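Local coordinates for protein 2-ON-2 hemoglobin (Agrobacterium tumefaciens, PDB 2XYK) that binds a heme whose iron probably takes up oxygen, consistent with an oxygen-carrying role in the group II truncated hemoglobin family, at residues 18-23 with 102-107; 24-29 with 51-56; 39-44 with 82-87. All coordinates share one frame; numbering follows the deposited sequence.

Contact 1: 18-23 with 102-107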
loop_
_atom_site.group_PDB
_atom_site.type_symbol
_atom_site.label_atom_id
_atom_site.label_comp_id
_atom_site.label_asym_id
_atom_site.label_seq_id
_atom_site.Cartn_x
_atom_site.Cartn_y
_atom_site.Cartn_z
ATOM N N VAL A 18 0.044 -2.938 -10.256
ATOM C CA VAL A 18 0.334 -2.020 -9.140
ATOM C C VAL A 18 -0.472 -0.729 -9.338
ATOM O O VAL A 18 -1.033 -0.198 -8.382
ATOM C CB VAL A 18 1.864 -1.737 -8.944
ATOM C CG1 VAL A 18 2.129 -0.840 -7.700
ATOM C CG2 VAL A 18 2.651 -3.046 -8.832
ATOM N N ARG A 19 -0.572 -0.273 -10.586
ATOM C CA ARG A 19 -1.459 0.840 -10.942
ATOM C C ARG A 19 -2.909 0.583 -10.487
ATOM O O ARG A 19 -3.540 1.470 -9.915
ATOM C CB ARG A 19 -1.423 1.127 -12.464
ATOM C CG ARG A 19 -0.110 1.777 -12.969
ATOM C CD ARG A 19 -0.352 2.683 -14.209
ATOM N NE ARG A 19 0.731 2.594 -15.200
ATOM C CZ ARG A 19 1.693 3.507 -15.413
ATOM N NH1 ARG A 19 1.772 4.624 -14.690
ATOM N NH2 ARG A 19 2.609 3.285 -16.360
ATOM N N ALA A 20 -3.441 -0.619 -10.759
ATOM C CA ALA A 20 -4.841 -0.934 -10.405
ATOM C C ALA A 20 -4.988 -1.086 -8.888
ATOM O O ALA A 20 -5.979 -0.644 -8.281
ATOM C CB ALA A 20 -5.316 -2.208 -11.121
ATOM N N LEU A 21 -3.987 -1.724 -8.278
ATOM C CA LEU A 21 -3.989 -1.920 -6.837
ATOM C C LEU A 21 -4.072 -0.577 -6.114
ATOM O O LEU A 21 -4.933 -0.380 -5.278
ATOM C CB LEU A 21 -2.748 -2.701 -6.385
ATOM C CG LEU A 21 -2.561 -2.902 -4.876
ATOM C CD1 LEU A 21 -3.635 -3.829 -4.251
ATOM C CD2 LEU A 21 -1.181 -3.466 -4.644
ATOM N N THR A 22 -3.167 0.335 -6.445
ATOM C CA THR A 22 -3.039 1.591 -5.718
ATOM C C THR A 22 -4.258 2.496 -5.993
ATOM O O THR A 22 -4.733 3.177 -5.090
ATOM C CB THR A 22 -1.706 2.289 -6.088
ATOM O OG1 THR A 22 -0.621 1.370 -5.879
ATOM C CG2 THR A 22 -1.455 3.516 -5.222
ATOM N N ARG A 23 -4.748 2.491 -7.241
ATOM C CA ARG A 23 -5.956 3.229 -7.619
ATOM C C ARG A 23 -7.155 2.756 -6.843
ATOM O O ARG A 23 -7.911 3.585 -6.334
ATOM C CB ARG A 23 -6.260 3.143 -9.123
ATOM C CG ARG A 23 -7.522 3.938 -9.612
ATOM C CD ARG A 23 -7.316 5.469 -9.577
ATOM N NE ARG A 23 -6.048 5.861 -10.190
ATOM C CZ ARG A 23 -5.890 6.307 -11.436
ATOM N NH1 ARG A 23 -6.927 6.460 -12.259
ATOM N NH2 ARG A 23 -4.674 6.616 -11.862
ATOM N N ASP A 102 -7.536 -8.105 -3.080
ATOM C CA ASP A 102 -8.467 -9.206 -3.443
ATOM C C ASP A 102 -9.054 -8.923 -4.815
ATOM O O ASP A 102 -9.255 -9.845 -5.601
ATOM C CB ASP A 102 -9.610 -9.376 -2.402
ATOM C CG ASP A 102 -9.134 -10.004 -1.067
ATOM O OD1 ASP A 102 -8.034 -10.601 -1.019
ATOM O OD2 ASP A 102 -9.871 -9.895 -0.045
ATOM N N GLU A 103 -9.318 -7.641 -5.112
ATOM C CA GLU A 103 -9.944 -7.276 -6.379
ATOM C C GLU A 103 -8.988 -7.158 -7.572
ATOM O O GLU A 103 -9.441 -7.167 -8.713
ATOM C CB GLU A 103 -10.780 -5.991 -6.222
ATOM C CG GLU A 103 -12.162 -6.222 -5.599
ATOM C CD GLU A 103 -12.792 -4.918 -5.076
ATOM O OE1 GLU A 103 -12.448 -3.828 -5.610
ATOM O OE2 GLU A 103 -13.622 -4.999 -4.135
ATOM N N THR A 104 -7.679 -7.037 -7.327
ATOM C CA THR A 104 -6.729 -6.703 -8.419
ATOM C C THR A 104 -5.626 -7.758 -8.600
ATOM O O THR A 104 -4.901 -7.726 -9.599
ATOM C CB THR A 104 -6.055 -5.285 -8.246
ATOM O OG1 THR A 104 -5.294 -5.248 -7.032
ATOM C CG2 THR A 104 -7.082 -4.163 -8.238
ATOM N N ILE A 105 -5.478 -8.658 -7.624
ATOM C CA ILE A 105 -4.494 -9.736 -7.722
ATOM C C ILE A 105 -5.179 -11.104 -7.668
ATOM O O ILE A 105 -5.669 -11.534 -6.619
ATOM C CB ILE A 105 -3.360 -9.626 -6.670
ATOM C CG1 ILE A 105 -2.586 -8.314 -6.840
ATOM C CG2 ILE A 105 -2.418 -10.869 -6.750
ATOM C CD1 ILE A 105 -1.725 -7.945 -5.627
ATOM N N GLU A 106 -5.219 -11.766 -8.816
ATOM C CA GLU A 106 -5.973 -13.008 -8.976
ATOM C C GLU A 106 -5.399 -14.170 -8.143
ATOM O O GLU A 106 -6.147 -14.931 -7.524
ATOM C CB GLU A 106 -6.048 -13.354 -10.473
ATOM C CG GLU A 106 -6.911 -14.547 -10.829
ATOM C CD GLU A 106 -6.237 -15.463 -11.845
ATOM O OE1 GLU A 106 -5.167 -16.030 -11.508
ATOM O OE2 GLU A 106 -6.769 -15.605 -12.973
ATOM N N ASN A 107 -4.069 -14.273 -8.083
ATOM C CA ASN A 107 -3.396 -15.424 -7.431
ATOM C C ASN A 107 -3.414 -15.371 -5.879
ATOM O O ASN A 107 -2.771 -14.508 -5.268
ATOM C CB ASN A 107 -1.967 -15.500 -7.977
ATOM C CG ASN A 107 -1.219 -16.729 -7.545
ATOM O OD1 ASN A 107 -1.228 -17.113 -6.376
ATOM N ND2 ASN A 107 -0.512 -17.327 -8.482
#
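Thr104 meets Ala20 and Leu21 through both branches of its side chain, and its first torsion (chi1 61°) decides which branch goes where. OG1 sits between the backbone N and the carbonyl carbon, turned to Leu21, while CG2 lies beside the backbone N and heads for Ala20. Leu21 in turn carries CG anti to its own backbone N (chi1 176°), which swings CD1 across the threonine at about a right angle. Leu21 CD1 comes 3.5 Å from Thr104 OG1. The methyl branch settles against the backbone of Ala20: Thr104 CG2 is 3.7 Å from Ala20 O and 3.9 Å from Ala20 CB. None of this is a hydrogen bond across the contact. The hydroxyl of Thr104 is instead bonded back to Ala100 O, one turn earlier in its own helix, so its oxygen can face leucine carbons without losing a polar partner. The backbones run close here, with Leu21 CA and Thr104 CA 5.7 Å apart. Leu21 also touches Ala100 and Met101, and it packs on Leu57 of helix 47-60. This is helix-to-helix packing within the globin fold, joining helix 14-31 to the C-terminal part of helix 87-104.

Contact 2: 24-29 with 51-56. With HEM (protoporphyrin IX containing Fe), chain C.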
loop_
_atom_site.group_PDB
_atom_site.type_symbol
_atom_site.label_atom_id
_atom_site.label_comp_id
_atom_site.label_asym_id
_atom_site.label_seq_id
_atom_site.Cartn_x
_atom_site.Cartn_y
_atom_site.Cartn_z
ATOM N N ARG A 24 -7.357 1.433 -6.789
ATOM C CA ARG A 24 -8.504 0.872 -6.087
ATOM C C ARG A 24 -8.429 1.120 -4.571
ATOM O O ARG A 24 -9.460 1.290 -3.930
ATOM C CB ARG A 24 -8.634 -0.639 -6.373
ATOM C CG ARG A 24 -9.895 -1.303 -5.768
ATOM C CD ARG A 24 -11.193 -0.621 -6.316
ATOM N NE ARG A 24 -12.424 -1.261 -5.829
ATOM C CZ ARG A 24 -13.610 -0.662 -5.707
ATOM N NH1 ARG A 24 -13.755 0.624 -5.998
ATOM N NH2 ARG A 24 -14.656 -1.358 -5.267
ATOM N N PHE A 25 -7.215 1.093 -4.005
ATOM C CA PHE A 25 -6.990 1.371 -2.569
ATOM C C PHE A 25 -7.489 2.753 -2.129
ATOM O O PHE A 25 -8.228 2.860 -1.160
ATOM C CB PHE A 25 -5.499 1.237 -2.241
ATOM C CG PHE A 25 -5.140 1.590 -0.816
ATOM C CD1 PHE A 25 -5.595 0.811 0.249
ATOM C CD2 PHE A 25 -4.303 2.679 -0.545
ATOM C CE1 PHE A 25 -5.248 1.128 1.583
ATOM C CE2 PHE A 25 -3.960 3.005 0.781
ATOM C CZ PHE A 25 -4.434 2.219 1.839
ATOM N N TYR A 26 -7.067 3.806 -2.837
ATOM C CA TYR A 26 -7.464 5.184 -2.506
ATOM C C TYR A 26 -8.944 5.429 -2.839
ATOM O O TYR A 26 -9.615 6.160 -2.127
ATOM C CB TYR A 26 -6.520 6.223 -3.152
ATOM C CG TYR A 26 -5.166 6.200 -2.468
ATOM C CD1 TYR A 26 -5.007 6.732 -1.209
ATOM C CD2 TYR A 26 -4.077 5.557 -3.050
ATOM C CE1 TYR A 26 -3.795 6.659 -0.547
ATOM C CE2 TYR A 26 -2.855 5.502 -2.411
ATOM C CZ TYR A 26 -2.724 6.042 -1.158
ATOM O OH TYR A 26 -1.521 5.977 -0.515
ATOM N N GLU A 27 -9.445 4.783 -3.894
ATOM C CA GLU A 27 -10.887 4.806 -4.215
ATOM C C GLU A 27 -11.738 4.249 -3.070
ATOM O O GLU A 27 -12.669 4.917 -2.588
ATOM C CB GLU A 27 -11.134 3.994 -5.483
ATOM C CG GLU A 27 -12.516 4.124 -6.083
ATOM C CD GLU A 27 -12.719 3.152 -7.269
ATOM O OE1 GLU A 27 -11.878 2.239 -7.459
ATOM O OE2 GLU A 27 -13.727 3.307 -8.010
ATOM N N LEU A 28 -11.423 3.030 -2.623
ATOM C CA LEU A 28 -12.117 2.468 -1.453
ATOM C C LEU A 28 -11.973 3.383 -0.221
ATOM O O LEU A 28 -12.912 3.553 0.537
ATOM C CB LEU A 28 -11.639 1.039 -1.146
ATOM C CG LEU A 28 -12.027 -0.046 -2.174
ATOM C CD1 LEU A 28 -11.309 -1.345 -1.868
ATOM C CD2 LEU A 28 -13.568 -0.267 -2.277
ATOM N N MET A 29 -10.799 3.992 -0.050
ATOM C CA MET A 29 -10.542 4.843 1.115
ATOM C C MET A 29 -11.410 6.102 1.061
ATOM O O MET A 29 -11.869 6.588 2.080
ATOM C CB MET A 29 -9.058 5.211 1.210
ATOM C CG MET A 29 -8.698 5.832 2.558
ATOM S SD MET A 29 -7.157 6.736 2.551
ATOM C CE MET A 29 -6.017 5.409 2.166
ATOM N N ALA A 51 0.405 8.683 -6.050
ATOM C CA ALA A 51 1.686 8.661 -6.775
ATOM C C ALA A 51 2.788 8.023 -5.921
ATOM O O ALA A 51 3.520 7.160 -6.390
ATOM C CB ALA A 51 2.092 10.094 -7.207
ATOM N N LYS A 52 2.900 8.457 -4.658
ATOM C CA LYS A 52 3.958 7.967 -3.768
ATOM C C LYS A 52 3.801 6.479 -3.417
ATOM O O LYS A 52 4.786 5.733 -3.420
ATOM C CB LYS A 52 4.050 8.824 -2.508
ATOM C CG LYS A 52 4.589 10.219 -2.750
ATOM C CD LYS A 52 4.785 10.963 -1.460
ATOM C CE LYS A 52 3.459 11.283 -0.846
ATOM N NZ LYS A 52 3.543 12.367 0.201
ATOM N N PHE A 53 2.574 6.047 -3.128
ATOM C CA PHE A 53 2.319 4.650 -2.749
ATOM C C PHE A 53 2.552 3.727 -3.934
ATOM O O PHE A 53 3.138 2.664 -3.789
ATOM C CB PHE A 53 0.908 4.473 -2.164
ATOM C CG PHE A 53 0.730 3.201 -1.348
ATOM C CD1 PHE A 53 1.790 2.653 -0.618
ATOM C CD2 PHE A 53 -0.503 2.562 -1.307
ATOM C CE1 PHE A 53 1.624 1.482 0.147
ATOM C CE2 PHE A 53 -0.686 1.371 -0.550
ATOM C CZ PHE A 53 0.359 0.850 0.181
ATOM N N TYR A 54 2.115 4.155 -5.111
ATOM C CA TYR A 54 2.355 3.413 -6.336
ATOM C C TYR A 54 3.867 3.232 -6.564
ATOM O O TYR A 54 4.308 2.118 -6.850
ATOM C CB TYR A 54 1.652 4.137 -7.503
ATOM C CG TYR A 54 2.195 3.855 -8.863
ATOM C CD1 TYR A 54 1.860 2.673 -9.563
ATOM C CD2 TYR A 54 3.031 4.781 -9.482
ATOM C CE1 TYR A 54 2.396 2.425 -10.840
ATOM C CE2 TYR A 54 3.554 4.555 -10.737
ATOM C CZ TYR A 54 3.238 3.385 -11.418
ATOM O OH TYR A 54 3.777 3.212 -12.664
ATOM N N ASP A 55 4.655 4.312 -6.416
ATOM C CA ASP A 55 6.122 4.232 -6.543
ATOM C C ASP A 55 6.725 3.347 -5.451
ATOM O O ASP A 55 7.634 2.565 -5.722
ATOM C CB ASP A 55 6.789 5.616 -6.426
ATOM C CG ASP A 55 6.621 6.484 -7.675
ATOM O OD1 ASP A 55 6.133 5.983 -8.733
ATOM O OD2 ASP A 55 6.940 7.697 -7.566
ATOM N N TYR A 56 6.232 3.507 -4.213
ATOM C CA TYR A 56 6.705 2.688 -3.099
ATOM C C TYR A 56 6.428 1.211 -3.387
ATOM O O TYR A 56 7.293 0.375 -3.190
ATOM C CB TYR A 56 6.070 3.069 -1.752
ATOM C CG TYR A 56 6.532 2.134 -0.635
ATOM C CD1 TYR A 56 7.732 2.368 0.014
ATOM C CD2 TYR A 56 5.818 0.968 -0.306
ATOM C CE1 TYR A 56 8.218 1.495 1.002
ATOM C CE2 TYR A 56 6.296 0.068 0.701
ATOM C CZ TYR A 56 7.492 0.373 1.343
ATOM O OH TYR A 56 8.016 -0.433 2.322
HETATM C CHA HEM C . 2.039 8.024 3.473
HETATM C CHB HEM C . -1.548 6.599 6.529
HETATM C CHC HEM C . 0.468 2.150 6.604
HETATM C CHD HEM C . 3.179 3.323 2.775
HETATM C C1A HEM C . 0.952 8.038 4.340
HETATM C C2A HEM C . 0.221 9.214 4.778
HETATM C C3A HEM C . -0.751 8.834 5.616
HETATM C C4A HEM C . -0.698 7.387 5.742
HETATM C CMA HEM C . -1.802 9.719 6.363
HETATM C CAA HEM C . 0.572 10.649 4.310
HETATM C CBA HEM C . -0.000 10.820 2.881
HETATM C CGA HEM C . 0.731 11.838 2.006
HETATM O O1A HEM C . 1.850 12.336 2.328
HETATM O O2A HEM C . 0.185 12.164 0.925
HETATM C C1B HEM C . -1.312 5.273 6.861
HETATM C C2B HEM C . -2.036 4.434 7.811
HETATM C C3B HEM C . -1.458 3.211 7.811
HETATM C C4B HEM C . -0.359 3.234 6.866
HETATM C CMB HEM C . -3.253 4.843 8.659
HETATM C CAB HEM C . -1.828 1.951 8.640
HETATM C CBB HEM C . -1.533 1.886 9.941
HETATM C C1C HEM C . 1.343 2.053 5.558
HETATM C C2C HEM C . 2.025 0.858 5.140
HETATM C C3C HEM C . 2.774 1.159 4.069
HETATM C C4C HEM C . 2.586 2.576 3.789
HETATM C CMC HEM C . 1.849 -0.493 5.875
HETATM C CAC HEM C . 3.695 0.187 3.277
HETATM C CBC HEM C . 3.200 -0.964 2.769
HETATM C C1D HEM C . 3.219 4.699 2.637
HETATM C C2D HEM C . 4.100 5.457 1.760
HETATM C C3D HEM C . 3.744 6.917 1.984
HETATM C C4D HEM C . 2.690 6.912 2.969
HETATM C CMD HEM C . 5.166 4.887 0.793
HETATM C CAD HEM C . 4.382 8.155 1.306
HETATM C CBD HEM C . 5.541 8.522 2.239
HETATM C CGD HEM C . 6.179 9.836 1.846
HETATM O O1D HEM C . 5.646 10.921 2.202
HETATM O O2D HEM C . 7.220 9.772 1.162
HETATM N NA HEM C . 0.365 6.941 4.943
HETATM N NB HEM C . -0.312 4.494 6.297
HETATM N NC HEM C . 1.707 3.085 4.728
HETATM N ND HEM C . 2.410 5.593 3.315
HETATM FE FE HEM C . 1.081 5.024 4.823
HETATM O O HOH W 1 -0.161 4.624 3.396
#
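Phe53 sits between Tyr26 and Phe25 on one side and the heme on the other, and this is the tight half of the contact. Tyr26 presents its edge: its OH comes 3.3 Å from Phe53 CB, which lies in the plane of the tyrosine ring. Tyr26 OH stays 4.4 Å from the iron-bound water oxygen, too far for a direct hydrogen bond. Phe25 CD2 reaches Phe53 CE2 at 3.8 Å, the two rings being tilted 54° to each other. Within helix 14-31, Phe25 CD2 also rests over the centre of one face of the Tyr26 ring, while Trp93 meets Phe25 edge-to-face. Phe53, with CG anti to its backbone N (chi1 -161°), brings CE1 to 3.6 Å from the heme meso carbon CHD, and Tyr56 CB is 3.3 Å from the heme methyl CMD.

The outer side is looser and polar. Arg24 NH1 forms a salt bridge with Glu27 OE1 at 2.9 Å, far from Phe53, and Arg24 NE is also paired with Glu103. Lys52, partly exposed, bends at chi3 and sends NZ to both propionates, bonding heme O1A at 2.7 Å and, less closely, O1D.

The chemistry divides cleanly: aromatic carbon covers the distal face of the porphyrin beside CHD, while Lys52 bridges the two propionates and probably offsets part of their negative charge.

Contact 3: 39-44 with 82-87. With HEM (protoporphyrin IX containing Fe), chain C.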
loop_
_atom_site.group_PDB
_atom_site.type_symbol
_atom_site.label_atom_id
_atom_site.label_comp_id
_atom_site.label_asym_id
_atom_site.label_seq_id
_atom_site.Cartn_x
_atom_site.Cartn_y
_atom_site.Cartn_z
ATOM N N ARG A 39 -9.455 7.914 6.014
ATOM C CA ARG A 39 -9.604 8.988 5.030
ATOM C C ARG A 39 -9.355 10.395 5.641
ATOM O O ARG A 39 -8.756 11.255 5.007
ATOM C CB ARG A 39 -11.000 8.906 4.377
ATOM C CG ARG A 39 -11.225 9.932 3.264
ATOM C CD ARG A 39 -10.138 9.805 2.186
ATOM N NE ARG A 39 -10.250 10.798 1.116
ATOM C CZ ARG A 39 -9.527 11.910 1.018
ATOM N NH1 ARG A 39 -8.614 12.212 1.931
ATOM N NH2 ARG A 39 -9.694 12.714 -0.023
ATOM N N ALA A 40 -9.812 10.601 6.868
ATOM C CA ALA A 40 -9.735 11.899 7.540
ATOM C C ALA A 40 -8.323 12.442 7.704
ATOM O O ALA A 40 -8.133 13.650 7.690
ATOM C CB ALA A 40 -10.475 11.855 8.921
ATOM N N ILE A 41 -7.334 11.556 7.814
ATOM C CA ILE A 41 -5.955 11.965 8.084
ATOM C C ILE A 41 -5.127 12.101 6.813
ATOM O O ILE A 41 -4.015 12.577 6.855
ATOM C CB ILE A 41 -5.238 11.007 9.112
ATOM C CG1 ILE A 41 -5.139 9.560 8.580
ATOM C CG2 ILE A 41 -5.967 11.036 10.485
ATOM C CD1 ILE A 41 -4.001 8.739 9.166
ATOM N N HIS A 42 -5.679 11.673 5.692
ATOM C CA HIS A 42 -5.009 11.797 4.409
ATOM C C HIS A 42 -5.318 13.191 3.854
ATOM O O HIS A 42 -6.318 13.820 4.266
ATOM C CB HIS A 42 -5.462 10.679 3.426
ATOM C CG HIS A 42 -4.639 9.431 3.510
ATOM N ND1 HIS A 42 -4.845 8.461 4.473
ATOM C CD2 HIS A 42 -3.583 9.010 2.772
ATOM C CE1 HIS A 42 -3.965 7.489 4.310
ATOM N NE2 HIS A 42 -3.194 7.789 3.278
ATOM N N PRO A 43 -4.455 13.678 2.930
ATOM C CA PRO A 43 -4.679 14.987 2.274
ATOM C C PRO A 43 -6.044 15.055 1.555
ATOM O O PRO A 43 -6.550 14.023 1.082
ATOM C CB PRO A 43 -3.508 15.112 1.277
ATOM C CG PRO A 43 -2.390 14.091 1.824
ATOM C CD PRO A 43 -3.207 12.995 2.489
ATOM N N ALA A 44 -6.629 16.258 1.479
ATOM C CA ALA A 44 -7.909 16.443 0.822
ATOM C C ALA A 44 -7.835 16.014 -0.642
ATOM O O ALA A 44 -8.794 15.428 -1.171
ATOM C CB ALA A 44 -8.395 17.905 0.945
ATOM N N VAL A 82 3.782 11.968 11.383
ATOM C CA VAL A 82 3.090 13.274 11.207
ATOM C C VAL A 82 1.559 13.149 11.218
ATOM O O VAL A 82 0.848 14.145 11.387
ATOM C CB VAL A 82 3.535 14.002 9.895
ATOM C CG1 VAL A 82 5.034 14.237 9.930
ATOM C CG2 VAL A 82 3.128 13.173 8.630
ATOM N N ALA A 83 1.056 11.923 11.047
ATOM C CA ALA A 83 -0.379 11.674 11.110
ATOM C C ALA A 83 -0.685 11.008 12.434
ATOM O O ALA A 83 0.152 10.283 12.956
ATOM C CB ALA A 83 -0.844 10.801 9.944
ATOM N N PRO A 84 -1.857 11.298 13.018
ATOM C CA PRO A 84 -2.285 10.584 14.217
ATOM C C PRO A 84 -2.979 9.258 13.849
ATOM O O PRO A 84 -4.118 9.225 13.367
ATOM C CB PRO A 84 -3.238 11.563 14.866
ATOM C CG PRO A 84 -3.863 12.294 13.711
ATOM C CD PRO A 84 -2.827 12.348 12.625
ATOM N N ILE A 85 -2.239 8.177 14.047
ATOM C CA ILE A 85 -2.671 6.864 13.638
ATOM C C ILE A 85 -2.938 5.996 14.862
ATOM O O ILE A 85 -2.007 5.479 15.492
ATOM C CB ILE A 85 -1.644 6.158 12.685
ATOM C CG1 ILE A 85 -1.365 7.026 11.444
ATOM C CG2 ILE A 85 -2.203 4.770 12.249
ATOM C CD1 ILE A 85 -0.149 6.624 10.593
ATOM N N GLY A 86 -4.222 5.845 15.184
ATOM C CA GLY A 86 -4.663 4.910 16.223
ATOM C C GLY A 86 -5.179 3.614 15.611
ATOM O O GLY A 86 -5.097 3.434 14.394
ATOM N N PRO A 87 -5.763 2.724 16.442
ATOM C CA PRO A 87 -6.250 1.412 15.972
ATOM C C PRO A 87 -7.220 1.571 14.796
ATOM O O PRO A 87 -7.177 0.793 13.863
ATOM C CB PRO A 87 -6.986 0.840 17.188
ATOM C CG PRO A 87 -6.413 1.577 18.383
ATOM C CD PRO A 87 -6.020 2.943 17.879
HETATM C CHA HEM C . 2.039 8.024 3.473
HETATM C CHB HEM C . -1.548 6.599 6.529
HETATM C CHC HEM C . 0.468 2.150 6.604
HETATM C CHD HEM C . 3.179 3.323 2.775
HETATM C C1A HEM C . 0.952 8.038 4.340
HETATM C C2A HEM C . 0.221 9.214 4.778
HETATM C C3A HEM C . -0.751 8.834 5.616
HETATM C C4A HEM C . -0.698 7.387 5.742
HETATM C CMA HEM C . -1.802 9.719 6.363
HETATM C CAA HEM C . 0.572 10.649 4.310
HETATM C CBA HEM C . -0.000 10.820 2.881
HETATM C CGA HEM C . 0.731 11.838 2.006
HETATM O O1A HEM C . 1.850 12.336 2.328
HETATM O O2A HEM C . 0.185 12.164 0.925
HETATM C C1B HEM C . -1.312 5.273 6.861
HETATM C C2B HEM C . -2.036 4.434 7.811
HETATM C C3B HEM C . -1.458 3.211 7.811
HETATM C C4B HEM C . -0.359 3.234 6.866
HETATM C CMB HEM C . -3.253 4.843 8.659
HETATM C CAB HEM C . -1.828 1.951 8.640
HETATM C CBB HEM C . -1.533 1.886 9.941
HETATM C C1C HEM C . 1.343 2.053 5.558
HETATM C C2C HEM C . 2.025 0.858 5.140
HETATM C C3C HEM C . 2.774 1.159 4.069
HETATM C C4C HEM C . 2.586 2.576 3.789
HETATM C CMC HEM C . 1.849 -0.493 5.875
HETATM C CAC HEM C . 3.695 0.187 3.277
HETATM C CBC HEM C . 3.200 -0.964 2.769
HETATM C C1D HEM C . 3.219 4.699 2.637
HETATM C C2D HEM C . 4.100 5.457 1.760
HETATM C C3D HEM C . 3.744 6.917 1.984
HETATM C C4D HEM C . 2.690 6.912 2.969
HETATM C CMD HEM C . 5.166 4.887 0.793
HETATM C CAD HEM C . 4.382 8.155 1.306
HETATM C CBD HEM C . 5.541 8.522 2.239
HETATM C CGD HEM C . 6.179 9.836 1.846
HETATM O O1D HEM C . 5.646 10.921 2.202
HETATM O O2D HEM C . 7.220 9.772 1.162
HETATM N NA HEM C . 0.365 6.941 4.943
HETATM N NB HEM C . -0.312 4.494 6.297
HETATM N NC HEM C . 1.707 3.085 4.728
HETATM N ND HEM C . 2.410 5.593 3.315
HETATM FE FE HEM C . 1.081 5.024 4.823
HETATM O O HOH W 1 -0.161 4.624 3.396
#
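Ile41 reaches over to Ala83, Pro84 and Ile85 at a corner of the globin heme pocket, where the end of helix 36-41 faces the loop between helices 76-80 and 87-104.

The apolar contacts between the segments all start from this one side chain. With CG1 placed between the backbone N and the carbonyl carbon (chi1 62°) and chi2 extended, CD1 reaches 3.9 Å from both Ala83 CB and Ile85 CG1. The other branch, CG2, runs alongside the proline ring, 4.0 Å from Pro84 CD, the two side chains sliding past each other in opposite directions.

Polar bonds stay within a segment or lead outward, none crossing between the two. Arg39 NH1 donates to Pro43 O and NH2 to Ala44 O, each arriving from above the carbonyl plane, while NE forms a salt bridge with Asp30. His42 ND1 is bonded to Cys38 O. On the loop side, Ile85 pairs through its backbone with Asn127, which fastens the loop to the chain's C-terminal end.

Heme contacts at this corner centre on two methyls. Ile41 CD1 and Ala83 CB both touch CMA, and Ile85 CG2 lies 3.7 Å from CMB, so the two segments are joined through the porphyrin edge as well as directly. Farther along, at the propionate, Pro43 CG lies 3.3 Å from O2A. The imidazole of His42 is laid on the heme, nearly parallel to the porphyrin: His42 CE1 is 3.4 Å from the meso carbon CHB, and CMA stands 3.7 Å above the ring plane, over its centre.

Starting from the N terminus, helix 14-31 supplies the first segments of contacts 1 and 2 in direct succession. Contact 2 closes a loop at helix 47-60, bringing that helix over the heme. Contact 3 opens inside this loop, at the end of helix 36-41, and closes beyond it in the loop before helix 87-104, so contacts 2 and 3 cross. Contact 1 closes last, at the end of helix 87-104, and encloses both. Contacts 1 and 2 are joined by the salt bridge of Glu103 with Arg24; contacts 2 and 3 meet where Met29 packs against His42, and share the heme. Contacts 1 and 3 lie on opposite sides of the chain's centre, about 23 Å apart between centres.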